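Local atomic coordinates of WipB (Legionella pneumophila, PDB entry 5NNY), a protein that is a translocated effector whose phosphatase domain, the part described here, acts on phosphoserine and phosphothreonine and which targets the host lysosomal nutrient-sensing machinery. Residues L44-A49 with E69-Q74. Numbering follows the deposited sequence.
Sequences LPELQA and EEIKKQ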
loop_
_atom_site.group_PDB
_atom_site.type_symbol
_atom_site.label_atom_id
_atom_site.label_comp_id
_atom_site.label_asym_id
_atom_site.label_seq_id
_atom_site.Cartn_x
_atom_site.Cartn_y
_atom_site.Cartn_z
ATOM N N LEU A 44 -20.173 -10.461 4.438
ATOM C CA LEU A 44 -20.632 -11.775 4.874
ATOM C C LEU A 44 -20.287 -11.970 6.346
ATOM O O LEU A 44 -19.124 -11.812 6.722
ATOM C CB LEU A 44 -19.976 -12.884 4.050
ATOM C CG LEU A 44 -20.524 -13.214 2.660
ATOM C CD1 LEU A 44 -19.592 -14.169 1.907
ATOM C CD2 LEU A 44 -21.901 -13.822 2.801
ATOM N N PRO A 45 -21.254 -12.316 7.199
ATOM C CA PRO A 45 -20.930 -12.541 8.619
ATOM C C PRO A 45 -19.786 -13.510 8.846
ATOM O O PRO A 45 -18.971 -13.281 9.746
ATOM C CB PRO A 45 -22.250 -13.076 9.187
ATOM C CG PRO A 45 -23.295 -12.385 8.344
ATOM C CD PRO A 45 -22.710 -12.261 6.958
ATOM N N GLU A 46 -19.690 -14.584 8.053
ATOM C CA GLU A 46 -18.642 -15.563 8.297
ATOM C C GLU A 46 -17.247 -15.007 8.051
ATOM O O GLU A 46 -16.275 -15.617 8.505
ATOM C CB GLU A 46 -18.868 -16.807 7.429
ATOM C CG GLU A 46 -18.924 -16.502 5.950
ATOM C CD GLU A 46 -18.975 -17.764 5.090
ATOM O OE1 GLU A 46 -19.368 -17.650 3.907
ATOM O OE2 GLU A 46 -18.627 -18.847 5.602
ATOM N N LEU A 47 -17.127 -13.847 7.396
ATOM C CA LEU A 47 -15.835 -13.215 7.155
ATOM C C LEU A 47 -15.505 -12.085 8.128
ATOM O O LEU A 47 -14.449 -11.463 7.979
ATOM C CB LEU A 47 -15.763 -12.656 5.725
ATOM C CG LEU A 47 -15.852 -13.650 4.563
ATOM C CD1 LEU A 47 -15.792 -12.883 3.221
ATOM C CD2 LEU A 47 -14.709 -14.631 4.622
ATOM N N GLN A 48 -16.366 -11.796 9.100
ATOM C CA GLN A 48 -16.184 -10.641 9.974
ATOM C C GLN A 48 -15.443 -11.034 11.250
ATOM O O GLN A 48 -15.890 -11.913 12.000
ATOM C CB GLN A 48 -17.529 -9.992 10.323
ATOM C CG GLN A 48 -18.402 -9.641 9.115
ATOM C CD GLN A 48 -17.643 -8.866 8.063
ATOM O OE1 GLN A 48 -17.109 -7.783 8.347
ATOM N NE2 GLN A 48 -17.591 -9.404 6.831
ATOM N N ALA A 49 -14.311 -10.386 11.495
ATOM C CA ALA A 49 -13.641 -10.581 12.770
ATOM C C ALA A 49 -14.379 -9.817 13.869
ATOM O O ALA A 49 -15.161 -8.905 13.603
ATOM C CB ALA A 49 -12.182 -10.127 12.686
ATOM N N GLU A 69 -13.490 -21.317 -0.666
ATOM C CA GLU A 69 -13.474 -21.564 -2.107
ATOM C C GLU A 69 -14.704 -20.973 -2.785
ATOM O O GLU A 69 -14.600 -20.373 -3.861
ATOM C CB GLU A 69 -13.396 -23.068 -2.399
ATOM C CG GLU A 69 -12.152 -23.790 -1.872
ATOM C CD GLU A 69 -10.963 -23.756 -2.820
ATOM O OE1 GLU A 69 -10.966 -22.945 -3.773
ATOM O OE2 GLU A 69 -10.022 -24.554 -2.608
ATOM N N GLU A 70 -15.886 -21.153 -2.187
ATOM C CA GLU A 70 -17.097 -20.628 -2.817
ATOM C C GLU A 70 -17.089 -19.104 -2.850
ATOM O O GLU A 70 -17.510 -18.499 -3.842
ATOM C CB GLU A 70 -18.343 -21.142 -2.097
ATOM C CG GLU A 70 -18.330 -22.647 -1.768
ATOM C CD GLU A 70 -18.181 -23.584 -2.972
ATOM O OE1 GLU A 70 -17.382 -23.310 -3.892
ATOM O OE2 GLU A 70 -18.859 -24.635 -2.985
ATOM N N ILE A 71 -16.606 -18.468 -1.778
ATOM C CA ILE A 71 -16.480 -17.005 -1.770
ATOM C C ILE A 71 -15.498 -16.562 -2.845
ATOM O O ILE A 71 -15.751 -15.611 -3.601
ATOM C CB ILE A 71 -16.024 -16.517 -0.379
ATOM C CG1 ILE A 71 -17.166 -16.624 0.642
ATOM C CG2 ILE A 71 -15.422 -15.090 -0.469
ATOM C CD1 ILE A 71 -16.686 -16.648 2.135
ATOM N N LYS A 72 -14.358 -17.247 -2.919
ATOM C CA LYS A 72 -13.280 -16.850 -3.817
ATOM C C LYS A 72 -13.713 -16.931 -5.275
ATOM O O LYS A 72 -13.459 -16.012 -6.063
ATOM C CB LYS A 72 -12.057 -17.732 -3.573
ATOM C CG LYS A 72 -10.891 -17.494 -4.534
ATOM C CD LYS A 72 -9.781 -18.502 -4.241
ATOM C CE LYS A 72 -8.784 -18.636 -5.374
ATOM N NZ LYS A 72 -7.817 -19.751 -5.141
ATOM N N LYS A 73 -14.359 -18.029 -5.666
ATOM C CA LYS A 73 -14.732 -18.138 -7.071
ATOM C C LYS A 73 -15.758 -17.072 -7.446
ATOM O O LYS A 73 -15.669 -16.478 -8.522
ATOM C CB LYS A 73 -15.231 -19.555 -7.386
ATOM C CG LYS A 73 -16.603 -19.883 -6.872
ATOM C CD LYS A 73 -16.793 -21.381 -6.687
ATOM C CE LYS A 73 -16.593 -22.151 -7.975
ATOM N NZ LYS A 73 -17.197 -23.513 -7.877
ATOM N N GLN A 74 -16.711 -16.770 -6.557
ATOM C CA GLN A 74 -17.692 -15.752 -6.908
ATOM C C GLN A 74 -17.063 -14.367 -6.884
ATOM O O GLN A 74 -17.379 -13.520 -7.734
ATOM C CB GLN A 74 -18.926 -15.787 -5.994
ATOM C CG GLN A 74 -19.978 -14.817 -6.579
ATOM C CD GLN A 74 -21.281 -14.674 -5.817
ATOM O OE1 GLN A 74 -21.444 -15.144 -4.699
ATOM N NE2 GLN A 74 -22.235 -14.012 -6.451
#
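Ile71 reaches from helix 64-79 into a group of three side chains: Leu44, Glu46 and Leu47. Its CB points at the 44-49 loop. CG1 is the first atom to touch it, meeting Leu44 CD1 at 3.7 Å. CG1 stands anti to the carbonyl carbon (chi1 -73°), and the extended chi2 of 159° carries CD1 outward from the helix. There CD1 meets all three partners. Leu44 CD1 lies 3.8 Å from Ile71 CD1, and Leu47 CD2 is also 3.8 Å from that methyl. Both leucines approach tip to tip. Glu46 and Ile71 approach each other from opposite directions, and Glu46 OE1 lies 3.4 Å from Ile71 CD1. This is a van der Waals contact of a carboxylate oxygen with a methyl. The other oxygen, OE2, forms a salt bridge with Arg67, one turn earlier on the same helix. The charged end of Glu46 is thus tied to the helix that supplies Ile71.

Glu46 and Leu47 lie in the short 3-10 turn 45-47, and Leu44 just precedes it. Leu44 O accepts from Leu47 N at 2.9 Å, closing the turn. Gln48 NE2 also donates to Leu44 O at 2.9 Å, from the other face of the carbonyl plane. The N-H...O angle of the Gln48 bond is 165°, close to straight.

The contact is small and mainly apolar, at the outer part of the phosphatase domain. It packs the loop after helix 32-42 against helix 64-79. Ile71 also touches Ile41 of helix 32-42, while Leu47 rests on Phe107 of helix 105-117, so the contact links three helices.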